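Local coordinates for putative uncharacterized protein (Coprinopsis cinerea, PDB 3W9A) that probably hydrolyses beta-glucan chains, as a family 131 glycoside hydrolase whose catalytic domain is a beta-jelly roll, at residues Gly171-Thr176 and Ile227-Gly232. Numbering follows the deposited sequence.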
loop_
_atom_site.group_PDB
_atom_site.type_symbol
_atom_site.label_atom_id
_atom_site.label_comp_id
_atom_site.label_asym_id
_atom_site.label_seq_id
_atom_site.Cartn_x
_atom_site.Cartn_y
_atom_site.Cartn_z
ATOM N N GLY A 171 -3.423 -12.453 -9.015
ATOM C CA GLY A 171 -3.669 -11.583 -10.157
ATOM C C GLY A 171 -3.746 -10.144 -9.708
ATOM O O GLY A 171 -3.571 -9.836 -8.512
ATOM N N LEU A 172 -4.011 -9.249 -10.658
ATOM C CA LEU A 172 -4.041 -7.822 -10.374
ATOM C C LEU A 172 -5.264 -7.138 -10.997
ATOM O O LEU A 172 -5.556 -7.322 -12.199
ATOM C CB LEU A 172 -2.768 -7.166 -10.895
ATOM C CG LEU A 172 -2.646 -5.672 -10.618
ATOM C CD1 LEU A 172 -2.404 -5.448 -9.125
ATOM C CD2 LEU A 172 -1.548 -5.042 -11.477
ATOM N N TRP A 173 -5.981 -6.368 -10.179
ATOM C CA TRP A 173 -7.010 -5.460 -10.673
ATOM C C TRP A 173 -6.438 -4.034 -10.600
ATOM O O TRP A 173 -5.718 -3.695 -9.660
ATOM C CB TRP A 173 -8.305 -5.582 -9.877
ATOM C CG TRP A 173 -8.938 -6.939 -9.951
ATOM C CD1 TRP A 173 -8.453 -8.090 -9.417
ATOM C CD2 TRP A 173 -10.176 -7.284 -10.585
ATOM N NE1 TRP A 173 -9.307 -9.139 -9.682
ATOM C CE2 TRP A 173 -10.385 -8.666 -10.378
ATOM C CE3 TRP A 173 -11.150 -6.552 -11.283
ATOM C CZ2 TRP A 173 -11.503 -9.347 -10.881
ATOM C CZ3 TRP A 173 -12.266 -7.224 -11.775
ATOM C CH2 TRP A 173 -12.428 -8.616 -11.576
ATOM N N ALA A 174 -6.742 -3.207 -11.587
ATOM C CA ALA A 174 -6.215 -1.841 -11.630
ATOM C C ALA A 174 -7.128 -0.873 -12.375
ATOM O O ALA A 174 -7.938 -1.263 -13.221
ATOM C CB ALA A 174 -4.817 -1.818 -12.238
ATOM N N SER A 175 -7.017 0.390 -11.993
ATOM C CA SER A 175 -7.649 1.503 -12.683
ATOM C C SER A 175 -7.038 2.783 -12.126
ATOM O O SER A 175 -6.246 2.726 -11.166
ATOM C CB SER A 175 -9.155 1.509 -12.452
ATOM O OG SER A 175 -9.474 2.005 -11.168
ATOM N N THR A 176 -7.399 3.923 -12.723
ATOM C CA THR A 176 -7.001 5.233 -12.201
ATOM C C THR A 176 -8.204 6.038 -11.688
ATOM O O THR A 176 -9.347 5.823 -12.090
ATOM C CB THR A 176 -6.251 6.082 -13.255
ATOM O OG1 THR A 176 -7.089 6.291 -14.390
ATOM C CG2 THR A 176 -4.969 5.384 -13.714
ATOM N N ILE A 227 -15.154 -9.381 -5.974
ATOM C CA ILE A 227 -14.453 -8.097 -5.845
ATOM C C ILE A 227 -15.406 -6.906 -5.995
ATOM O O ILE A 227 -16.323 -6.926 -6.811
ATOM C CB ILE A 227 -13.269 -8.000 -6.844
ATOM C CG1 ILE A 227 -12.384 -6.791 -6.533
ATOM C CG2 ILE A 227 -13.753 -7.920 -8.294
ATOM C CD1 ILE A 227 -11.166 -6.673 -7.441
ATOM N N THR A 228 -15.195 -5.877 -5.180
ATOM C CA THR A 228 -15.843 -4.589 -5.368
ATOM C C THR A 228 -15.004 -3.806 -6.378
ATOM O O THR A 228 -13.847 -3.489 -6.113
ATOM C CB THR A 228 -15.902 -3.803 -4.048
ATOM O OG1 THR A 228 -16.548 -4.596 -3.040
ATOM C CG2 THR A 228 -16.665 -2.487 -4.237
ATOM N N THR A 229 -15.565 -3.533 -7.552
ATOM C CA THR A 229 -14.790 -2.901 -8.623
ATOM C C THR A 229 -14.973 -1.390 -8.579
ATOM O O THR A 229 -14.106 -0.643 -9.028
ATOM C CB THR A 229 -15.230 -3.396 -10.003
ATOM O OG1 THR A 229 -16.625 -3.123 -10.148
ATOM C CG2 THR A 229 -14.975 -4.891 -10.156
ATOM N N GLN A 230 -16.108 -0.958 -8.022
ATOM C CA GLN A 230 -16.494 0.450 -8.016
ATOM C C GLN A 230 -15.671 1.215 -6.988
ATOM O O GLN A 230 -15.546 0.773 -5.832
ATOM C CB GLN A 230 -17.990 0.585 -7.689
ATOM C CG GLN A 230 -18.467 2.002 -7.402
ATOM C CD GLN A 230 -19.964 2.075 -7.196
ATOM O OE1 GLN A 230 -20.721 1.655 -8.050
ATOM N NE2 GLN A 230 -20.396 2.615 -6.060
ATOM N N ILE A 231 -15.130 2.349 -7.425
ATOM C CA ILE A 231 -14.403 3.257 -6.551
ATOM C C ILE A 231 -15.389 4.222 -5.932
ATOM O O ILE A 231 -16.108 4.908 -6.647
ATOM C CB ILE A 231 -13.334 4.083 -7.302
ATOM C CG1 ILE A 231 -12.420 3.177 -8.137
ATOM C CG2 ILE A 231 -12.523 4.906 -6.316
ATOM C CD1 ILE A 231 -11.581 2.198 -7.339
ATOM N N GLY A 232 -15.404 4.274 -4.603
ATOM C CA GLY A 232 -16.294 5.154 -3.857
ATOM C C GLY A 232 -17.750 4.886 -4.171
ATOM O O GLY A 232 -18.163 3.726 -4.288
#
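With CG anti to its own carbonyl carbon (chi1 -62°), the Trp173 indole swings out from strand 169-176 to meet Ile227, whose CG1 is anti to its backbone N and whose chain is fully extended (chi2 177°), carrying CD1 onto the ring. Ile227 CD1 lies 3.4 Å from the centroid of the Trp173 five-membered ring, 13° off the normal, a CH-pi contact over one face. The other branch, Ile227 CG2, serves the six-membered ring, 3.6 Å from CH2 of Trp173, and the two methyls together span the indole. Thr229 adds its own methyl at an oblique angle, CG2 standing 3.9 Å from Trp173 CZ3. A hydrogen bond from Trp173 NE1 to Asp162 OD2 on the adjacent strand 157-164 helps hold the ring's rotation. Farther along, Ser175 OG and Ile231 CD1 come within 4.4 Å, a loose touch; the hydroxyl itself is hydrogen-bonded to Asn179 O and Asn158 OD1. The segment 227-232 runs over the outer side of a jelly-roll sheet after strand 213-224, and Ile227 also rests on Phe95 and His97 of strand 93-101. A serine replacing Trp173 would probably leave both Ile227 methyls without their aromatic platform and Asp162 without its indole donor. Across the two segments the attraction is dispersive and CH-pi in kind, with the indole N-H and the Ser175 hydroxyl bonded elsewhere, so this contact depends on the fit of methyls to the ring rather than on directed bonds.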